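Local coordinates for Hut operon positive regulatory protein (Bacillus subtilis, PDB 4H4L), which binds regulatory sequences on the hut mRNA in the presence of histidine and suppresses transcription termination, switching on the operon for histidine utilization, at the interface of chains A and B and the interface of chains A and C. Residues are numbered along the deposited sequence; one frame, centred on the assembly and turned at random. Chains: chain A/B/C, Hut operon positive regulatory protein.

Three patches on one HutP subunit serve two different two-fold interfaces of the homohexamer. Contact 1 joins chains A and B; contacts 2 and 3 are neighbouring parts of the A-C interface, their C-alpha centres about 11 Å apart. Contact 1 lies about 17 Å from contact 3 and 27 Å from contact 2, between the same centres. Strand 137-147 supplies A:Glu139 to contact 2, A:Phe141 and A:Val143 to contact 3 and A:Ile145 to A:His147 to contact 1; strand 120-126 lends A:Trp120 and A:Tyr126, so these strands probably couple the two interfaces. Residues 11 and 18 serve contacts 2 and 3 with the chains exchanged.

Contact 1: the interface of chains A and B. Residues chain A 112, 120, 145-147; chain B 69-70, 73-74.
B:His73, on helix 70-87 of one HutP subunit, packs against A:Trp120 and A:His147 of the next within the homohexamer of this antiterminator family. The contact adjoins the L-histidine and zinc site: B:Tyr69 and B:His73 line the histidine pocket, and B:His73 binds the zinc ion. The dense part is aromatic. The six-membered ring of A:Trp120 comes over one face of the B:His73 imidazole in an edge-to-face arrangement, planes 60° apart, with CH2 of the indole 3.5 Å from CG of B:His73. That indole is sandwiched within chain A between CB of A:His147 and the CE1 edge of A:Tyr112, which should fix its tilt. CD2 of B:Tyr69 meets CZ of A:Tyr112 at 3.6 Å, edge first. ND1 of B:His73 donates a hydrogen bond to ND1 of A:His147 at 3.0 Å; the acceptor lies in the plane of the B:His73 ring, while the donor is tilted 19° out of the A:His147 plane. With chi1 at 60°, the A:His147 ring turns ND1 toward B:His73 and brings CE1 to 3.6 Å from CA of B:Ala74. Replacing B:His73 with an alanine would probably cost the zinc a ligand, leave ND1 of A:His147 without its donor and open a gap beside the indole. Packing is looser toward B:Arg70: its guanidinium stands nearly perpendicular to the A:His147 ring, NH2 4.1 Å from CD2 of that ring, without a bond between them.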
# COMPACT_ATOMS: atom_id res chain seq x y z
N TYR A 112 -11.38 -0.85 -28.74
CA TYR A 112 -11.63 0.58 -28.96
C TYR A 112 -12.11 0.88 -30.38
O TYR A 112 -12.09 -0.01 -31.23
CB TYR A 112 -10.37 1.39 -28.66
CG TYR A 112 -9.93 1.30 -27.23
CD1 TYR A 112 -9.03 0.32 -26.82
CD2 TYR A 112 -10.42 2.19 -26.27
CE1 TYR A 112 -8.61 0.23 -25.50
CE2 TYR A 112 -10.02 2.10 -24.94
CZ TYR A 112 -9.11 1.11 -24.57
OH TYR A 112 -8.70 1.00 -23.26
N TRP A 120 -4.86 -4.87 -26.69
CA TRP A 120 -4.87 -4.67 -25.24
C TRP A 120 -5.05 -6.02 -24.62
O TRP A 120 -5.48 -6.95 -25.31
CB TRP A 120 -6.00 -3.72 -24.82
CG TRP A 120 -5.69 -2.29 -25.17
CD1 TRP A 120 -5.46 -1.76 -26.43
CD2 TRP A 120 -5.50 -1.15 -24.25
NE1 TRP A 120 -5.15 -0.43 -26.36
CE2 TRP A 120 -5.16 0.00 -25.09
CE3 TRP A 120 -5.57 -0.98 -22.87
CZ2 TRP A 120 -4.91 1.26 -24.55
CZ3 TRP A 120 -5.32 0.28 -22.35
CH2 TRP A 120 -5.00 1.38 -23.17
N ILE A 145 -6.15 -4.75 -16.69
CA ILE A 145 -6.22 -4.36 -18.10
C ILE A 145 -5.01 -3.53 -18.51
O ILE A 145 -4.79 -2.45 -17.99
CB ILE A 145 -7.54 -3.64 -18.43
CG1 ILE A 145 -8.68 -4.66 -18.35
CG2 ILE A 145 -7.50 -3.02 -19.82
CD1 ILE A 145 -10.05 -4.11 -18.00
N ASN A 146 -4.23 -4.05 -19.44
CA ASN A 146 -3.11 -3.30 -19.97
C ASN A 146 -3.05 -3.32 -21.51
O ASN A 146 -3.66 -4.17 -22.18
CB ASN A 146 -1.84 -3.89 -19.40
CG ASN A 146 -0.68 -2.95 -19.45
OD1 ASN A 146 -0.82 -1.74 -19.69
ND2 ASN A 146 0.50 -3.49 -19.23
N HIS A 147 -2.34 -2.37 -22.08
CA HIS A 147 -2.05 -2.38 -23.51
C HIS A 147 -0.95 -3.39 -23.82
O HIS A 147 -0.12 -3.69 -22.96
CB HIS A 147 -1.67 -0.96 -23.98
CG HIS A 147 -0.46 -0.38 -23.29
ND1 HIS A 147 -0.51 0.13 -22.04
CD2 HIS A 147 0.86 -0.21 -23.72
CE1 HIS A 147 0.71 0.62 -21.70
NE2 HIS A 147 1.54 0.40 -22.73
N TYR B 69 -5.67 6.65 -26.70
CA TYR B 69 -5.53 6.31 -25.31
C TYR B 69 -4.21 5.59 -25.09
O TYR B 69 -3.51 5.86 -24.11
CB TYR B 69 -6.69 5.40 -24.94
CG TYR B 69 -6.85 5.07 -23.47
CD1 TYR B 69 -6.31 5.88 -22.48
CD2 TYR B 69 -7.60 3.97 -23.09
CE1 TYR B 69 -6.48 5.59 -21.15
CE2 TYR B 69 -7.77 3.67 -21.76
CZ TYR B 69 -7.22 4.49 -20.79
OH TYR B 69 -7.42 4.17 -19.46
N ARG B 70 -3.90 4.68 -26.03
CA ARG B 70 -2.73 3.80 -26.01
C ARG B 70 -1.49 4.45 -25.42
O ARG B 70 -0.99 4.03 -24.36
CB ARG B 70 -2.43 3.26 -27.43
CG ARG B 70 -0.97 2.87 -27.69
CD ARG B 70 -0.80 1.83 -28.79
NE ARG B 70 0.31 0.94 -28.47
CZ ARG B 70 0.18 -0.33 -28.06
NH1 ARG B 70 -1.05 -0.88 -27.94
NH2 ARG B 70 1.27 -1.05 -27.77
N HIS B 73 -2.10 5.88 -21.83
CA HIS B 73 -2.16 4.84 -20.81
C HIS B 73 -0.79 4.42 -20.42
O HIS B 73 -0.57 4.08 -19.27
CB HIS B 73 -2.93 3.66 -21.36
CG HIS B 73 -3.25 2.60 -20.34
ND1 HIS B 73 -2.52 1.48 -20.20
CD2 HIS B 73 -4.30 2.49 -19.43
CE1 HIS B 73 -3.05 0.71 -19.25
NE2 HIS B 73 -4.15 1.32 -18.78
N ALA B 74 0.16 4.47 -21.35
CA ALA B 74 1.55 4.10 -21.04
C ALA B 74 2.16 5.10 -20.09
O ALA B 74 2.82 4.74 -19.11
CB ALA B 74 2.38 3.96 -22.30

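Contact 2: the interface of chains A and C. Residues chain A 18, 20, 126, 139; chain C 3, 8, 10-11.
OE1 of A:Glu139, a carboxylate oxygen, accepts hydrogen bonds from both its own chain and the partner at this dimer contact of the HutP hexamer. Within chain A the phenol OH of A:Tyr126 donates to it at 2.7 Å, on the anti side and close to the carboxylate plane. Across the interface the backbone N of C:Arg11 gives a second bond of 3.0 Å, arriving from above that plane, 36° out of it. The other oxygen, OE2, receives the backbone N of C:Gly10 at 2.8 Å, on its syn side but tilted well out of the carboxylate plane. The carboxylate therefore caps the amino end of helix 9-18 of chain C, whose dipole would probably stabilise its negative charge, and A:Tyr126 helps hold it in position. Around this cap, CB of C:Arg8 lies 3.9 Å from CD of A:Glu139, and CB of C:Arg11 comes up to the phenol oxygen of A:Tyr126.

Farther out, OE1 of A:Glu20 forms salt bridges with NH1 of C:Arg8 and NH2 of C:Arg11, each at 3.1 Å. Its carboxylate is nearly parallel to the first guanidinium, 20° between planes, and steeply turned against the second. CG of C:Arg11 lies anti to the backbone N, and the chain bends at chi3, 78°, which brings its end to A:Glu20 while its CG lies 3.7 Å from CB of A:Leu18, the two side chains sliding past each other in opposite directions.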
# COMPACT_ATOMS: atom_id res chain seq x y z
N LEU A 18 -16.70 -16.81 -15.59
CA LEU A 18 -17.72 -17.23 -14.63
C LEU A 18 -18.66 -18.31 -15.16
O LEU A 18 -19.56 -18.74 -14.43
CB LEU A 18 -18.49 -16.03 -14.12
CG LEU A 18 -17.62 -14.91 -13.57
CD1 LEU A 18 -18.48 -13.70 -13.25
CD2 LEU A 18 -16.79 -15.35 -12.36
N GLU A 20 -18.31 -21.79 -16.28
CA GLU A 20 -18.05 -23.24 -16.26
C GLU A 20 -17.04 -23.74 -17.29
O GLU A 20 -17.41 -24.41 -18.26
CB GLU A 20 -19.36 -24.04 -16.42
CG GLU A 20 -20.25 -24.06 -15.18
CD GLU A 20 -21.04 -22.77 -14.99
OE1 GLU A 20 -21.04 -22.24 -13.85
OE2 GLU A 20 -21.66 -22.30 -15.97
N TYR A 126 -10.82 -15.45 -11.00
CA TYR A 126 -11.95 -15.81 -10.11
C TYR A 126 -11.74 -17.08 -9.31
O TYR A 126 -11.17 -18.04 -9.78
CB TYR A 126 -13.30 -15.85 -10.85
CG TYR A 126 -14.44 -16.34 -9.98
CD1 TYR A 126 -14.92 -17.66 -10.09
CD2 TYR A 126 -15.01 -15.51 -9.01
CE1 TYR A 126 -15.94 -18.13 -9.27
CE2 TYR A 126 -16.02 -15.97 -8.18
CZ TYR A 126 -16.48 -17.27 -8.32
OH TYR A 126 -17.49 -17.70 -7.49
N GLU A 139 -15.20 -15.80 -1.61
CA GLU A 139 -14.86 -15.72 -3.02
C GLU A 139 -13.83 -14.65 -3.26
O GLU A 139 -13.51 -13.88 -2.33
CB GLU A 139 -16.09 -15.45 -3.86
CG GLU A 139 -16.87 -16.71 -4.19
CD GLU A 139 -18.34 -16.41 -4.40
OE1 GLU A 139 -18.80 -16.40 -5.56
OE2 GLU A 139 -19.01 -16.13 -3.39
N LEU C 3 -18.81 -23.20 -0.15
CA LEU C 3 -19.90 -22.56 -0.88
C LEU C 3 -20.53 -23.55 -1.87
O LEU C 3 -19.89 -24.53 -2.26
CB LEU C 3 -19.35 -21.33 -1.61
CG LEU C 3 -18.45 -20.41 -0.77
CD1 LEU C 3 -17.02 -20.35 -1.29
CD2 LEU C 3 -19.06 -19.02 -0.64
N ARG C 8 -23.23 -19.21 -4.96
CA ARG C 8 -21.97 -18.47 -4.85
C ARG C 8 -22.18 -16.97 -5.11
O ARG C 8 -22.17 -16.48 -6.25
CB ARG C 8 -20.82 -19.10 -5.67
CG ARG C 8 -21.08 -19.36 -7.14
CD ARG C 8 -20.22 -20.50 -7.71
NE ARG C 8 -20.28 -20.52 -9.18
CZ ARG C 8 -19.49 -21.24 -9.98
NH1 ARG C 8 -19.63 -21.16 -11.30
NH2 ARG C 8 -18.55 -22.03 -9.47
N GLY C 10 -20.63 -14.19 -4.70
CA GLY C 10 -19.69 -13.36 -5.38
C GLY C 10 -20.03 -13.27 -6.84
O GLY C 10 -20.29 -12.18 -7.34
N ARG C 11 -20.06 -14.43 -7.49
CA ARG C 11 -20.27 -14.53 -8.93
C ARG C 11 -21.61 -13.97 -9.38
O ARG C 11 -21.66 -13.03 -10.17
CB ARG C 11 -20.13 -15.99 -9.36
CG ARG C 11 -20.14 -16.22 -10.86
CD ARG C 11 -20.01 -17.70 -11.17
NE ARG C 11 -21.28 -18.39 -10.99
CZ ARG C 11 -21.89 -19.11 -11.92
NH1 ARG C 11 -23.06 -19.69 -11.65
NH2 ARG C 11 -21.33 -19.27 -13.11

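Contact 3: the interface of chains A and C. Residues chain A 10-11, 14, 141, 143; chain C 14, 18, 141.
C:Phe141 packs against A:Val143, A:Val14 and A:Phe141 at the apolar centre. Methyl CG2 of A:Val143 lies over one face of its ring, offset toward the rim and 3.7 Å from the ring centroid, in a CH-pi contact. The A:Val14 and C:Phe141 side chains run toward each other, CG2 of the valine meeting CZ of the ring at 3.4 Å. A further neighbour is the two-fold counterpart, A:Phe141, whose CE2 reaches CD1 of C:Phe141 at 3.4 Å as the two side chains cross at a slant. The torsions of these two phenylalanines differ: chi1 is -154° in chain A but -105° in chain C, so the two rings depart from exact two-fold symmetry.

Outward from the rings, CG1 of A:Val14 touches CD1 of C:Leu18 at 3.4 Å, with the two side chains about at right angles, and it faces CG1 of C:Val14 at 4.1 Å. Here helix 9-17 of chain A passes helix 9-18 of chain C. At the rim, CD1 of C:Leu18 also covers the backbone of A:Arg11, 3.9 Å from its CA. The guanidinium of A:Arg11 turns toward the carbonyl oxygen of C:Leu18, but its modelled approach is too short to be reliable. Branched aliphatic and aromatic groups from helices and strands of both subunits thus form a hydrophobic seam that helps hold this pair together within the HutP hexamer.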
# COMPACT_ATOMS: atom_id res chain seq x y z
N GLY A 10 -13.00 -6.71 -20.76
CA GLY A 10 -13.24 -7.13 -19.40
C GLY A 10 -14.46 -8.03 -19.31
O GLY A 10 -14.35 -9.21 -18.92
N ARG A 11 -15.63 -7.51 -19.68
CA ARG A 11 -16.87 -8.23 -19.41
C ARG A 11 -16.84 -9.60 -20.08
O ARG A 11 -17.26 -10.59 -19.48
CB ARG A 11 -18.10 -7.41 -19.81
CG ARG A 11 -18.46 -7.39 -21.29
CD ARG A 11 -19.71 -6.55 -21.58
NE ARG A 11 -20.93 -7.11 -21.00
CZ ARG A 11 -21.64 -8.09 -21.54
NH1 ARG A 11 -21.26 -8.66 -22.68
NH2 ARG A 11 -22.74 -8.53 -20.94
N VAL A 14 -14.62 -11.99 -18.34
CA VAL A 14 -15.32 -12.25 -17.08
C VAL A 14 -16.54 -13.16 -17.22
O VAL A 14 -16.65 -14.17 -16.51
CB VAL A 14 -15.68 -10.93 -16.38
CG1 VAL A 14 -16.54 -11.20 -15.17
CG2 VAL A 14 -14.41 -10.21 -15.96
N PHE A 141 -11.88 -12.04 -6.67
CA PHE A 141 -12.03 -11.54 -7.99
C PHE A 141 -11.09 -10.39 -8.28
O PHE A 141 -10.89 -9.54 -7.43
CB PHE A 141 -13.47 -11.07 -8.13
CG PHE A 141 -13.96 -11.09 -9.51
CD1 PHE A 141 -14.72 -12.16 -9.96
CD2 PHE A 141 -13.65 -10.05 -10.39
CE1 PHE A 141 -15.17 -12.19 -11.26
CE2 PHE A 141 -14.09 -10.07 -11.70
CZ PHE A 141 -14.85 -11.15 -12.13
N VAL A 143 -9.44 -7.98 -11.90
CA VAL A 143 -9.31 -7.74 -13.34
C VAL A 143 -8.23 -6.73 -13.71
O VAL A 143 -8.32 -5.57 -13.36
CB VAL A 143 -10.65 -7.31 -13.97
CG1 VAL A 143 -10.50 -7.17 -15.47
CG2 VAL A 143 -11.70 -8.36 -13.68
N VAL C 14 -21.66 -10.43 -9.50
CA VAL C 14 -20.88 -9.87 -10.61
C VAL C 14 -21.61 -10.08 -11.92
O VAL C 14 -21.74 -9.15 -12.73
CB VAL C 14 -19.50 -10.52 -10.73
CG1 VAL C 14 -18.78 -10.03 -11.97
CG2 VAL C 14 -18.68 -10.20 -9.49
N LEU C 18 -23.28 -7.80 -15.19
CA LEU C 18 -22.67 -7.94 -16.51
C LEU C 18 -23.63 -8.19 -17.68
O LEU C 18 -23.29 -7.90 -18.82
CB LEU C 18 -21.55 -8.98 -16.49
CG LEU C 18 -20.20 -8.51 -15.92
CD1 LEU C 18 -19.12 -9.42 -16.44
CD2 LEU C 18 -19.89 -7.06 -16.29
N PHE C 141 -13.08 -2.97 -12.34
CA PHE C 141 -13.77 -4.08 -11.67
C PHE C 141 -13.45 -4.12 -10.18
O PHE C 141 -12.42 -3.55 -9.75
CB PHE C 141 -13.24 -5.39 -12.23
CG PHE C 141 -14.17 -6.08 -13.16
CD1 PHE C 141 -15.13 -6.94 -12.67
CD2 PHE C 141 -14.06 -5.90 -14.55
CE1 PHE C 141 -16.00 -7.59 -13.52
CE2 PHE C 141 -14.92 -6.57 -15.41
CZ PHE C 141 -15.90 -7.40 -14.89